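Laminin subunit ALPHA-1 (Mus musculus, PDB 2JD4) is a basement-membrane laminin chain whose tandem laminin G-like domains LG4-5 bind metal ions and probably help anchor laminin-111 at the cell surface. Local coordinates at residues 28-33 and 187-192; 58-63 and 163-168; 73-78 and 156-161. The protein carries 4 engineered substitutions. All coordinates share one frame; numbering follows the deposited sequence.

Contact 1: residues 28-33 and 187-192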
ATOM      1  N   GLN A  28       4.677   2.099   6.576  1.00 15.96           N
ATOM      2  CA  GLN A  28       5.677   2.911   5.890  1.00 18.30           C
ATOM      3  C   GLN A  28       7.090   2.552   6.360  1.00 16.02           C
ATOM      4  O   GLN A  28       8.079   2.930   5.722  1.00 17.98           O
ATOM      5  CB  GLN A  28       5.411   4.409   6.122  1.00 19.99           C
ATOM      6  CG  GLN A  28       4.119   4.915   5.490  1.00 30.07           C
ATOM      7  CD  GLN A  28       4.350   5.946   4.388  1.00 38.25           C
ATOM      8  OE1 GLN A  28       4.815   7.060   4.646  1.00 40.03           O
ATOM      9  NE2 GLN A  28       4.022   5.576   3.154  1.00 34.21           N
ATOM     10  N   ASN A  29       7.190   1.812   7.460  1.00 13.73           N
ATOM     11  CA  ASN A  29       8.506   1.425   7.978  1.00 15.15           C
ATOM     12  C   ASN A  29       8.768  -0.077   8.107  1.00 15.00           C
ATOM     13  O   ASN A  29       9.557  -0.510   8.949  1.00 15.04           O
ATOM     14  CB  ASN A  29       8.765   2.112   9.319  1.00 17.67           C
ATOM     15  CG  ASN A  29       8.868   3.620   9.183  1.00 24.03           C
ATOM     16  OD1 ASN A  29       9.859   4.152   8.662  1.00 26.70           O
ATOM     17  ND2 ASN A  29       7.837   4.316   9.625  1.00 18.33           N
ATOM     18  N   SER A  30       8.116  -0.875   7.273  1.00 17.52           N
ATOM     19  CA  SER A  30       8.357  -2.312   7.294  1.00 18.30           C
ATOM     20  C   SER A  30       9.779  -2.509   6.769  1.00 16.53           C
ATOM     21  O   SER A  30      10.139  -1.934   5.746  1.00 16.67           O
ATOM     22  CB  SER A  30       7.380  -3.041   6.366  1.00 16.90           C
ATOM     23  OG  SER A  30       6.036  -2.767   6.714  1.00 18.66           O
ATOM     24  N   HIS A  31      10.581  -3.316   7.452  1.00 16.33           N
ATOM     25  CA  HIS A  31      11.952  -3.544   6.996  1.00 19.73           C
ATOM     26  C   HIS A  31      12.654  -4.658   7.766  1.00 17.03           C
ATOM     27  O   HIS A  31      12.156  -5.141   8.782  1.00 17.31           O
ATOM     28  CB  HIS A  31      12.782  -2.265   7.178  1.00 22.41           C
ATOM     29  CG  HIS A  31      13.102  -1.969   8.611  1.00 16.48           C
ATOM     30  ND1 HIS A  31      12.162  -1.500   9.504  1.00 18.27           N
ATOM     31  CD2 HIS A  31      14.227  -2.189   9.334  1.00 17.66           C
ATOM     32  CE1 HIS A  31      12.690  -1.451  10.714  1.00 16.01           C
ATOM     33  NE2 HIS A  31      13.942  -1.865  10.638  1.00 20.66           N
ATOM     34  N   LEU A  32      13.819  -5.045   7.259  1.00 18.51           N
ATOM     35  CA  LEU A  32      14.688  -6.031   7.892  1.00 18.64           C
ATOM     36  C   LEU A  32      16.064  -5.360   7.923  1.00 19.97           C
ATOM     37  O   LEU A  32      16.443  -4.678   6.970  1.00 19.83           O
ATOM     38  CB  LEU A  32      14.807  -7.315   7.057  1.00 20.13           C
ATOM     39  CG  LEU A  32      13.624  -8.266   6.873  1.00 18.76           C
ATOM     40  CD1 LEU A  32      14.072  -9.452   6.022  1.00 21.74           C
ATOM     41  CD2 LEU A  32      13.122  -8.743   8.229  1.00 16.50           C
ATOM     42  N   VAL A  33      16.793  -5.528   9.017  1.00 17.54           N
ATOM     43  CA  VAL A  33      18.141  -4.988   9.124  1.00 18.06           C
ATOM     44  C   VAL A  33      19.022  -6.230   9.117  1.00 21.05           C
ATOM     45  O   VAL A  33      18.979  -7.039  10.046  1.00 19.59           O
ATOM     46  CB  VAL A  33      18.345  -4.201  10.429  1.00 21.56           C
ATOM     47  CG1 VAL A  33      19.796  -3.734  10.535  1.00 21.59           C
ATOM     48  CG2 VAL A  33      17.398  -2.999  10.460  1.00 18.54           C
ATOM     49  N   ALA A 187      13.965  -5.826  13.068  1.00 20.17           N
ATOM     50  CA  ALA A 187      12.945  -5.759  12.036  1.00 19.10           C
ATOM     51  C   ALA A 187      11.673  -5.116  12.559  1.00 21.42           C
ATOM     52  O   ALA A 187      11.488  -4.956  13.765  1.00 20.94           O
ATOM     53  CB  ALA A 187      12.635  -7.157  11.528  1.00 21.56           C
ATOM     54  N   SER A 188      10.799  -4.741  11.638  1.00 17.72           N
ATOM     55  CA  SER A 188       9.538  -4.145  12.015  1.00 21.24           C
ATOM     56  C   SER A 188       8.484  -4.342  10.942  1.00 18.79           C
ATOM     57  O   SER A 188       8.753  -4.171   9.756  1.00 17.85           O
ATOM     58  CB  SER A 188       9.711  -2.647  12.297  1.00 23.84           C
ATOM     59  OG  SER A 188       8.451  -2.038  12.524  1.00 30.61           O
ATOM     60  N   ALA A 189       7.295  -4.742  11.386  1.00 17.07           N
ATOM     61  CA  ALA A 189       6.126  -4.934  10.534  1.00 18.88           C
ATOM     62  C   ALA A 189       6.283  -5.697   9.226  1.00 16.68           C
ATOM     63  O   ALA A 189       5.809  -5.245   8.184  1.00 15.91           O
ATOM     64  CB  ALA A 189       5.488  -3.566  10.247  1.00 16.18           C
ATOM     65  N   VAL A 190       6.930  -6.853   9.266  1.00 15.75           N
ATOM     66  CA  VAL A 190       7.090  -7.643   8.055  1.00 17.21           C
ATOM     67  C   VAL A 190       6.103  -8.817   8.111  1.00 20.97           C
ATOM     68  O   VAL A 190       5.700  -9.242   9.194  1.00 23.07           O
ATOM     69  CB  VAL A 190       8.540  -8.164   7.933  1.00 18.86           C
ATOM     70  CG1 VAL A 190       8.673  -9.074   6.731  1.00 21.50           C
ATOM     71  CG2 VAL A 190       9.498  -6.975   7.778  1.00 20.46           C
ATOM     72  N   ASP A 191       5.689  -9.322   6.951  1.00 18.42           N
ATOM     73  CA  ASP A 191       4.762 -10.455   6.918  1.00 18.36           C
ATOM     74  C   ASP A 191       5.136 -11.405   5.776  1.00 19.99           C
ATOM     75  O   ASP A 191       6.173 -11.228   5.127  1.00 15.87           O
ATOM     76  CB  ASP A 191       3.324  -9.951   6.759  1.00 21.97           C
ATOM     77  CG  ASP A 191       2.315 -10.789   7.537  1.00 26.74           C
ATOM     78  OD1 ASP A 191       1.279 -10.227   7.945  1.00 24.44           O
ATOM     79  OD2 ASP A 191       2.549 -12.002   7.740  1.00 27.85           O
ATOM     80  N   ARG A 192       4.296 -12.409   5.537  1.00 19.59           N
ATOM     81  CA  ARG A 192       4.536 -13.400   4.485  1.00 18.05           C
ATOM     82  C   ARG A 192       3.850 -13.026   3.180  1.00 16.38           C
ATOM     83  O   ARG A 192       2.913 -12.231   3.170  1.00 17.71           O
ATOM     84  CB  ARG A 192       4.033 -14.764   4.953  1.00 21.60           C
ATOM     85  CG  ARG A 192       4.510 -15.125   6.343  1.00 25.63           C
ATOM     86  CD  ARG A 192       3.434 -15.880   7.105  1.00 35.09           C
ATOM     87  NE  ARG A 192       3.676 -17.313   7.126  1.00 35.97           N
ATOM     88  CZ  ARG A 192       2.864 -18.197   7.696  1.00 33.88           C
ATOM     89  NH1 ARG A 192       1.750 -17.794   8.286  1.00 32.48           N
ATOM     90  NH2 ARG A 192       3.179 -19.481   7.689  1.00 35.43           N
TER
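His31 and Ser188 pair through their backbones at an edge of the laminin G-like beta sandwich, where the short strand 186-188 lies antiparallel to strand 31-35 and is the last strand of its sheet within the chain. Two bonds define this hydrogen-bonded pair. His31 N gives to Ser188 O at 3.1 Å, and Ser188 N returns to His31 O at 3.2 Å with an N-H...O angle of 161°. Ser188 O also takes a CA-H...O contact from Ser30, whose CA is 3.1 Å away.

The His31 side chain can be followed outward. From CB, the first torsion of 72° sets CG between the backbone N and the carbonyl carbon. ND1 donates to Asn29 O at 2.8 Å, nearly straight at 171° and with the oxygen in the ring plane, which ties the imidazole back to its own segment and restrains its rotation. The next atom, CE1, packs on Ser188 CB at 3.6 Å. Ser188 N and Ala187 CA lie over one ring face, while Val33 CG2 sits at the edge, in plane. Pro150, from a loop, adds to the packing round the imidazole.

Leu32 and Ala187 form the adjoining non-hydrogen-bonded pair, with side chains on the other face of the sheet. There Leu32 CD2 meets Ala187 CB at 3.7 Å. Beyond the strand end the chain turns through Ala189, so that Val190 turns back toward strand 31-35, its side chain crossing that of Leu32 at about a right angle. His22 of strand 22-23 touches both Leu32 and Val190. One branch of the valine, CG2, reaches the backbone as well, lying 3.4 Å from His31 O.

Contact 2: residues 58-63 and 163-168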
ATOM      1  N   GLY A  58       8.877   3.046  -3.816  1.00 15.33           N
ATOM      2  CA  GLY A  58       9.355   2.492  -2.560  1.00 15.21           C
ATOM      3  C   GLY A  58      10.852   2.219  -2.509  1.00 16.37           C
ATOM      4  O   GLY A  58      11.499   2.050  -3.549  1.00 14.75           O
ATOM      5  N   LEU A  59      11.404   2.176  -1.296  1.00 14.13           N
ATOM      6  CA  LEU A  59      12.830   1.903  -1.101  1.00 15.81           C
ATOM      7  C   LEU A  59      13.035   0.389  -0.992  1.00 17.19           C
ATOM      8  O   LEU A  59      12.368  -0.270  -0.200  1.00 14.22           O
ATOM      9  CB  LEU A  59      13.336   2.612   0.167  1.00 14.49           C
ATOM     10  CG  LEU A  59      14.830   2.485   0.500  1.00 24.12           C
ATOM     11  CD1 LEU A  59      15.301   3.697   1.298  1.00 19.10           C
ATOM     12  CD2 LEU A  59      15.078   1.197   1.280  1.00 20.25           C
ATOM     13  N   ILE A  60      13.953  -0.157  -1.790  1.00 15.46           N
ATOM     14  CA  ILE A  60      14.211  -1.596  -1.792  1.00 15.42           C
ATOM     15  C   ILE A  60      15.389  -1.980  -0.884  1.00 19.52           C
ATOM     16  O   ILE A  60      15.293  -2.952  -0.126  1.00 17.49           O
ATOM     17  CB  ILE A  60      14.424  -2.095  -3.233  1.00 16.78           C
ATOM     18  CG1 ILE A  60      13.176  -1.764  -4.069  1.00 19.41           C
ATOM     19  CG2 ILE A  60      14.709  -3.596  -3.227  1.00 16.43           C
ATOM     20  CD1 ILE A  60      13.336  -1.947  -5.585  1.00 14.04           C
ATOM     21  N   TYR A  61      16.501  -1.241  -0.963  1.00 17.44           N
ATOM     22  CA  TYR A  61      17.631  -1.475  -0.054  1.00 16.63           C
ATOM     23  C   TYR A  61      18.452  -0.207   0.138  1.00 19.64           C
ATOM     24  O   TYR A  61      18.463   0.678  -0.727  1.00 16.61           O
ATOM     25  CB  TYR A  61      18.529  -2.644  -0.510  1.00 16.07           C
ATOM     26  CG  TYR A  61      19.548  -2.367  -1.598  1.00 19.07           C
ATOM     27  CD1 TYR A  61      20.649  -1.540  -1.368  1.00 22.19           C
ATOM     28  CD2 TYR A  61      19.443  -2.985  -2.841  1.00 18.82           C
ATOM     29  CE1 TYR A  61      21.617  -1.344  -2.349  1.00 20.39           C
ATOM     30  CE2 TYR A  61      20.405  -2.791  -3.830  1.00 22.12           C
ATOM     31  CZ  TYR A  61      21.490  -1.968  -3.573  1.00 19.43           C
ATOM     32  OH  TYR A  61      22.446  -1.781  -4.546  1.00 21.61           O
ATOM     33  N   TYR A  62      19.132  -0.130   1.279  1.00 16.15           N
ATOM     34  CA  TYR A  62      19.947   1.025   1.627  1.00 20.32           C
ATOM     35  C   TYR A  62      21.119   0.647   2.540  1.00 22.07           C
ATOM     36  O   TYR A  62      20.975  -0.181   3.443  1.00 21.87           O
ATOM     37  CB  TYR A  62      19.053   2.053   2.328  1.00 17.30           C
ATOM     38  CG  TYR A  62      19.747   3.259   2.920  1.00 23.63           C
ATOM     39  CD1 TYR A  62      20.111   4.348   2.124  1.00 21.68           C
ATOM     40  CD2 TYR A  62      19.999   3.331   4.288  1.00 24.45           C
ATOM     41  CE1 TYR A  62      20.704   5.474   2.682  1.00 20.43           C
ATOM     42  CE2 TYR A  62      20.595   4.452   4.856  1.00 23.79           C
ATOM     43  CZ  TYR A  62      20.943   5.519   4.050  1.00 21.36           C
ATOM     44  OH  TYR A  62      21.525   6.629   4.613  1.00 25.63           O
ATOM     45  N   VAL A  63      22.278   1.249   2.278  1.00 19.27           N
ATOM     46  CA  VAL A  63      23.483   1.058   3.090  1.00 19.11           C
ATOM     47  C   VAL A  63      24.130   2.433   3.169  1.00 22.58           C
ATOM     48  O   VAL A  63      24.073   3.204   2.208  1.00 20.68           O
ATOM     49  CB  VAL A  63      24.494   0.058   2.466  1.00 21.60           C
ATOM     50  CG1 VAL A  63      23.937  -1.352   2.526  1.00 22.50           C
ATOM     51  CG2 VAL A  63      24.821   0.454   1.037  1.00 24.93           C
ATOM     52  N   HIS A 163       9.994   5.594   2.025  1.00 20.55           N
ATOM     53  CA  HIS A 163       8.993   4.717   2.639  1.00 19.59           C
ATOM     54  C   HIS A 163       9.219   3.283   2.163  1.00 18.08           C
ATOM     55  O   HIS A 163       9.895   3.053   1.164  1.00 15.99           O
ATOM     56  CB  HIS A 163       7.558   5.158   2.293  1.00 20.92           C
ATOM     57  CG  HIS A 163       7.307   5.331   0.827  1.00 19.34           C
ATOM     58  ND1 HIS A 163       7.712   6.450   0.131  1.00 22.12           N
ATOM     59  CD2 HIS A 163       6.704   4.524  -0.077  1.00 21.24           C
ATOM     60  CE1 HIS A 163       7.370   6.326  -1.138  1.00 21.41           C
ATOM     61  NE2 HIS A 163       6.756   5.165  -1.292  1.00 19.27           N
ATOM     62  N   SER A 164       8.646   2.325   2.885  1.00 18.36           N
ATOM     63  CA  SER A 164       8.785   0.906   2.553  1.00 18.04           C
ATOM     64  C   SER A 164       8.094   0.497   1.248  1.00 16.34           C
ATOM     65  O   SER A 164       6.956   0.885   0.987  1.00 16.70           O
ATOM     66  CB  SER A 164       8.236   0.063   3.706  1.00 17.56           C
ATOM     67  OG  SER A 164       8.287  -1.310   3.392  1.00 15.13           O
ATOM     68  N   ILE A 165       8.793  -0.291   0.433  1.00 14.76           N
ATOM     69  CA  ILE A 165       8.255  -0.766  -0.843  1.00 15.04           C
ATOM     70  C   ILE A 165       7.180  -1.844  -0.627  1.00 15.11           C
ATOM     71  O   ILE A 165       7.408  -2.808   0.098  1.00 13.17           O
ATOM     72  CB  ILE A 165       9.394  -1.364  -1.735  1.00 15.83           C
ATOM     73  CG1 ILE A 165       8.838  -1.858  -3.073  1.00 23.39           C
ATOM     74  CG2 ILE A 165      10.067  -2.526  -1.024  1.00 21.39           C
ATOM     75  CD1 ILE A 165       8.586  -0.767  -4.077  1.00 23.44           C
ATOM     76  N   PRO A 166       5.989  -1.677  -1.235  1.00 14.38           N
ATOM     77  CA  PRO A 166       4.923  -2.675  -1.079  1.00 16.79           C
ATOM     78  C   PRO A 166       5.230  -3.806  -2.051  1.00 16.19           C
ATOM     79  O   PRO A 166       4.753  -3.800  -3.185  1.00 17.78           O
ATOM     80  CB  PRO A 166       3.655  -1.914  -1.491  1.00 16.78           C
ATOM     81  CG  PRO A 166       4.035  -0.464  -1.334  1.00 15.29           C
ATOM     82  CD  PRO A 166       5.447  -0.448  -1.841  1.00 14.05           C
ATOM     83  N   ALA A 167       6.044  -4.764  -1.617  1.00 15.67           N
ATOM     84  CA  ALA A 167       6.415  -5.872  -2.487  1.00 16.21           C
ATOM     85  C   ALA A 167       6.940  -7.063  -1.703  1.00 15.48           C
ATOM     86  O   ALA A 167       7.289  -6.942  -0.528  1.00 14.29           O
ATOM     87  CB  ALA A 167       7.490  -5.413  -3.483  1.00 15.62           C
ATOM     88  N   CYS A 168       7.003  -8.203  -2.383  1.00 14.00           N
ATOM     89  CA  CYS A 168       7.525  -9.434  -1.811  1.00 13.94           C
ATOM     90  C   CYS A 168       8.953  -9.559  -2.318  1.00 15.61           C
ATOM     91  O   CYS A 168       9.213  -9.367  -3.506  1.00 15.69           O
ATOM     92  CB  CYS A 168       6.716 -10.639  -2.290  1.00 16.70           C
ATOM     93  SG  CYS A 168       7.311 -12.208  -1.577  1.00 22.37           S
TER
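Leu59 meets His163 and Ile165 where the loop leading to strand 167-174 passes the start of strand 58-64, on its way from one sheet of the laminin G-like beta sandwich to the other. The polar link across the contact is one backbone bond: Leu59 N gives to His163 O at 3.0 Å, with an N-H...O angle of 167° and the donor nearly along the C=O axis. It makes a single bridge, with Leu59 opposite Ser164, rather than a continuing strand pair.

The remaining polar groups look elsewhere. His163 NE2 is hydrogen-bonded to Ser57 OG, which holds the imidazole beside Gly58; Gly58 N lies oblique to that ring, 3.9 Å from His163 NE2. Ser164 OG is engaged with Gly147 O, Gly25 N and Ser30 O.

Steric evidence explains the glycine. At phi 158° any CB on Gly58 would collide with the carbonyl oxygen of the residue before it, and it would also fall only 2.4 Å from Ile165 CA. The bare CA lets the two backbones close in.

Apolar packing rests on Ile165, whose side chain starts toward the strand and continues to Leu76 of strand 71-77. Its CG1 is anti to the backbone N, and CD1 reaches Gly58 CA at 3.7 Å. The other branch, CG2, touches Ile60 CG1 loosely at 4.4 Å, just where Ile60 and Tyr61 face Leu74 together in a classic beta bulge.

Turn geometry then carries the chain away: Pro166 is the centre of an inverse gamma turn closed by a weak bond from Ala167 N to Ile165 O, leading to Cys168 and its disulfide with Cys193. Back at the strand, Ile165 CG2 lies against Leu59 O at 3.3 Å.

Contact 3: residues 73-78 and 156-161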
ATOM      1  N   THR A  73      21.835   3.016  -2.637  1.00 19.27           N
ATOM      2  CA  THR A  73      20.425   2.667  -2.509  1.00 17.61           C
ATOM      3  C   THR A  73      19.777   2.275  -3.836  1.00 18.28           C
ATOM      4  O   THR A  73      20.258   2.640  -4.916  1.00 17.01           O
ATOM      5  CB  THR A  73      19.629   3.848  -1.888  1.00 20.32           C
ATOM      6  OG1 THR A  73      18.253   3.484  -1.728  1.00 18.92           O
ATOM      7  CG2 THR A  73      19.718   5.081  -2.781  1.00 19.38           C
ATOM      8  N   LEU A  74      18.705   1.491  -3.741  1.00 15.67           N
ATOM      9  CA  LEU A  74      17.926   1.054  -4.894  1.00 16.31           C
ATOM     10  C   LEU A  74      16.487   1.410  -4.536  1.00 19.31           C
ATOM     11  O   LEU A  74      15.952   0.933  -3.527  1.00 18.68           O
ATOM     12  CB  LEU A  74      18.048  -0.459  -5.118  1.00 16.44           C
ATOM     13  CG  LEU A  74      17.146  -1.030  -6.227  1.00 15.07           C
ATOM     14  CD1 LEU A  74      17.607  -0.510  -7.583  1.00 19.89           C
ATOM     15  CD2 LEU A  74      17.174  -2.551  -6.218  1.00 13.48           C
ATOM     16  N   GLN A  75      15.872   2.261  -5.351  1.00 19.91           N
ATOM     17  CA  GLN A  75      14.500   2.711  -5.115  1.00 17.08           C
ATOM     18  C   GLN A  75      13.644   2.550  -6.361  1.00 18.70           C
ATOM     19  O   GLN A  75      14.151   2.565  -7.483  1.00 20.36           O
ATOM     20  CB  GLN A  75      14.500   4.190  -4.704  1.00 18.49           C
ATOM     21  CG  GLN A  75      15.251   4.495  -3.422  1.00 16.59           C
ATOM     22  CD  GLN A  75      15.674   5.959  -3.326  1.00 22.77           C
ATOM     23  OE1 GLN A  75      16.395   6.457  -4.186  1.00 22.23           O
ATOM     24  NE2 GLN A  75      15.229   6.646  -2.278  1.00 20.43           N
ATOM     25  N   LEU A  76      12.341   2.382  -6.156  1.00 21.14           N
ATOM     26  CA  LEU A  76      11.406   2.260  -7.263  1.00 18.48           C
ATOM     27  C   LEU A  76      10.670   3.593  -7.326  1.00 20.26           C
ATOM     28  O   LEU A  76      10.306   4.148  -6.291  1.00 19.81           O
ATOM     29  CB  LEU A  76      10.394   1.146  -7.010  1.00 18.43           C
ATOM     30  CG  LEU A  76       9.459   0.855  -8.189  1.00 19.63           C
ATOM     31  CD1 LEU A  76      10.246   0.123  -9.285  1.00 17.40           C
ATOM     32  CD2 LEU A  76       8.280   0.001  -7.722  1.00 23.07           C
ATOM     33  N   GLN A  77      10.465   4.105  -8.535  1.00 19.48           N
ATOM     34  CA  GLN A  77       9.767   5.374  -8.720  1.00 22.47           C
ATOM     35  C   GLN A  77       9.011   5.349 -10.040  1.00 23.25           C
ATOM     36  O   GLN A  77       9.582   5.052 -11.095  1.00 23.51           O
ATOM     37  CB  GLN A  77      10.756   6.539  -8.712  1.00 23.99           C
ATOM     38  CG  GLN A  77      10.099   7.895  -8.936  1.00 29.44           C
ATOM     39  CD  GLN A  77      11.097   9.037  -8.944  1.00 35.75           C
ATOM     40  OE1 GLN A  77      11.560   9.481  -7.895  1.00 35.13           O
ATOM     41  NE2 GLN A  77      11.441   9.511 -10.136  1.00 41.31           N
ATOM     42  N   GLU A  78       7.719   5.658  -9.974  1.00 23.15           N
ATOM     43  CA  GLU A  78       6.870   5.641 -11.156  1.00 24.24           C
ATOM     44  C   GLU A  78       6.969   4.282 -11.837  1.00 22.48           C
ATOM     45  O   GLU A  78       6.970   4.183 -13.063  1.00 21.62           O
ATOM     46  CB  GLU A  78       7.268   6.760 -12.128  1.00 28.94           C
ATOM     47  CG  GLU A  78       7.100   8.166 -11.545  1.00 37.22           C
ATOM     48  CD  GLU A  78       7.471   9.270 -12.531  1.00 43.47           C
ATOM     49  OE1 GLU A  78       8.607   9.258 -13.052  1.00 47.31           O
ATOM     50  OE2 GLU A  78       6.624  10.154 -12.780  1.00 46.00           O
ATOM     51  N   ARG A 156      19.344  10.891   4.684  1.00 26.01           N
ATOM     52  CA  ARG A 156      19.597  12.142   3.979  1.00 25.68           C
ATOM     53  C   ARG A 156      20.134  11.943   2.560  1.00 25.19           C
ATOM     54  O   ARG A 156      20.833  10.973   2.266  1.00 20.37           O
ATOM     55  CB  ARG A 156      20.587  13.009   4.781  1.00 27.93           C
ATOM     56  CG  ARG A 156      20.153  13.299   6.218  1.00 28.02           C
ATOM     57  CD  ARG A 156      20.962  14.432   6.849  1.00 30.70           C
ATOM     58  NE  ARG A 156      22.389  14.129   6.944  1.00 31.37           N
ATOM     59  CZ  ARG A 156      22.949  13.390   7.899  1.00 30.41           C
ATOM     60  NH1 ARG A 156      22.211  12.865   8.868  1.00 29.57           N
ATOM     61  NH2 ARG A 156      24.258  13.171   7.881  1.00 35.16           N
ATOM     62  N   ASN A 157      19.784  12.880   1.685  1.00 24.14           N
ATOM     63  CA  ASN A 157      20.225  12.886   0.295  1.00 21.41           C
ATOM     64  C   ASN A 157      19.890  11.701  -0.616  1.00 22.65           C
ATOM     65  O   ASN A 157      20.694  11.331  -1.473  1.00 23.82           O
ATOM     66  CB  ASN A 157      21.729  13.180   0.235  1.00 23.15           C
ATOM     67  CG  ASN A 157      22.077  14.543   0.831  1.00 25.54           C
ATOM     68  OD1 ASN A 157      21.446  15.555   0.515  1.00 24.36           O
ATOM     69  ND2 ASN A 157      23.081  14.572   1.694  1.00 20.55           N
ATOM     70  N   ILE A 158      18.716  11.100  -0.433  1.00 22.11           N
ATOM     71  CA  ILE A 158      18.290  10.021  -1.317  1.00 20.60           C
ATOM     72  C   ILE A 158      16.860  10.318  -1.776  1.00 20.77           C
ATOM     73  O   ILE A 158      16.144   9.437  -2.257  1.00 19.82           O
ATOM     74  CB  ILE A 158      18.374   8.606  -0.651  1.00 21.34           C
ATOM     75  CG1 ILE A 158      17.319   8.444   0.445  1.00 19.66           C
ATOM     76  CG2 ILE A 158      19.773   8.389  -0.083  1.00 19.85           C
ATOM     77  CD1 ILE A 158      17.334   7.053   1.079  1.00 22.94           C
ATOM     78  N   GLY A 159      16.462  11.583  -1.626  1.00 23.15           N
ATOM     79  CA  GLY A 159      15.137  12.009  -2.045  1.00 19.37           C
ATOM     80  C   GLY A 159      14.003  11.735  -1.077  1.00 21.13           C
ATOM     81  O   GLY A 159      14.224  11.482   0.111  1.00 20.87           O
ATOM     82  N   THR A 160      12.778  11.784  -1.590  1.00 20.40           N
ATOM     83  CA  THR A 160      11.592  11.566  -0.770  1.00 20.91           C
ATOM     84  C   THR A 160      11.122  10.113  -0.743  1.00 18.45           C
ATOM     85  O   THR A 160      10.252   9.772   0.059  1.00 17.55           O
ATOM     86  CB  THR A 160      10.403  12.414  -1.257  1.00 26.14           C
ATOM     87  OG1 THR A 160      10.091  12.055  -2.609  1.00 28.13           O
ATOM     88  CG2 THR A 160      10.738  13.901  -1.191  1.00 30.21           C
ATOM     89  N   ILE A 161      11.676   9.269  -1.610  1.00 18.04           N
ATOM     90  CA  ILE A 161      11.264   7.862  -1.650  1.00 19.05           C
ATOM     91  C   ILE A 161      11.986   7.061  -0.568  1.00 18.95           C
ATOM     92  O   ILE A 161      12.869   6.248  -0.851  1.00 18.40           O
ATOM     93  CB  ILE A 161      11.538   7.218  -3.032  1.00 20.04           C
ATOM     94  CG1 ILE A 161      10.885   8.047  -4.144  1.00 20.69           C
ATOM     95  CG2 ILE A 161      10.948   5.795  -3.079  1.00 19.84           C
ATOM     96  CD1 ILE A 161       9.389   8.208  -4.007  1.00 29.77           C
TER
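Gln75 reaches from strand 71-77 into the 156-161 loop and gives its amide NE2 to two backbone oxygens, those of Ile158 and Ile161. The arrangement fastens a long irregular connection of the laminin G-like beta sandwich, the one between strands 143-146 and 167-174, against a sheet strand. The bond from NE2 to Ile158 O, 2.9 Å long, is nearly straight at 170°, and the oxygen lies in the amide plane. The second, from NE2 to Ile161 O at 2.8 Å, is more bent, 142° at the hydrogen, with the donor above the carbonyl plane. Two acceptors in different directions restrain the rotation of the amide and tie two points of the loop to one nitrogen. The side chain gets there with CG anti to the carbonyl carbon (chi1 -61°) and an extended course beyond it. An alanine here would probably leave the carbonyl oxygens of Ile158 and Ile161 without their shared donor and the loop less firmly held to the strand.

Carbons of the same two isoleucines pack against the amide nitrogen. Ile158 CG1 lies 3.9 Å from Gln75 NE2, and Ile161 CB comes to 3.8 Å of the same nitrogen. Ile158 also packs on Leu59 and Tyr62 of the neighbouring strand 58-64, while Met84 of strand 80-86 touches Gln75.

Farther out, Thr73 CG2 makes a loose contact with Ile158 CG2 at 4.3 Å; Thr73 OG1 is hydrogen-bonded instead to Tyr61 O. At the other end the side chains of Gln77 and Ile161 cross at about a right angle, with Gln77 OE1 4.1 Å from Ile161 CG1. Leu76 points away from the loop, yet its backbone O lies 3.7 Å from Ile161 CG2.

The three contacts step across one antiparallel sheet, from its edge strand 186-188 inward. Contacts 1 and 2, with centres 10 Å apart, are joined where Gln28 O meets Ser164 N at 3.0 Å, a probable hydrogen bond. Contacts 2 and 3, with centres 9 Å apart, lie on the neighbouring strands 58-64 and 71-77: Gly58 O accepts from Leu76 N at 2.8 Å, probably as a hydrogen bond, and Ile165 CD1 packs on Leu76 CD2 at 3.7 Å. Contacts 1 and 3 do not touch, their nearest atoms being about 8 Å apart. None of the segments holds a magnesium ligand; Asp70, which is one, immediately precedes strand 71-77, the strand carrying Gln75.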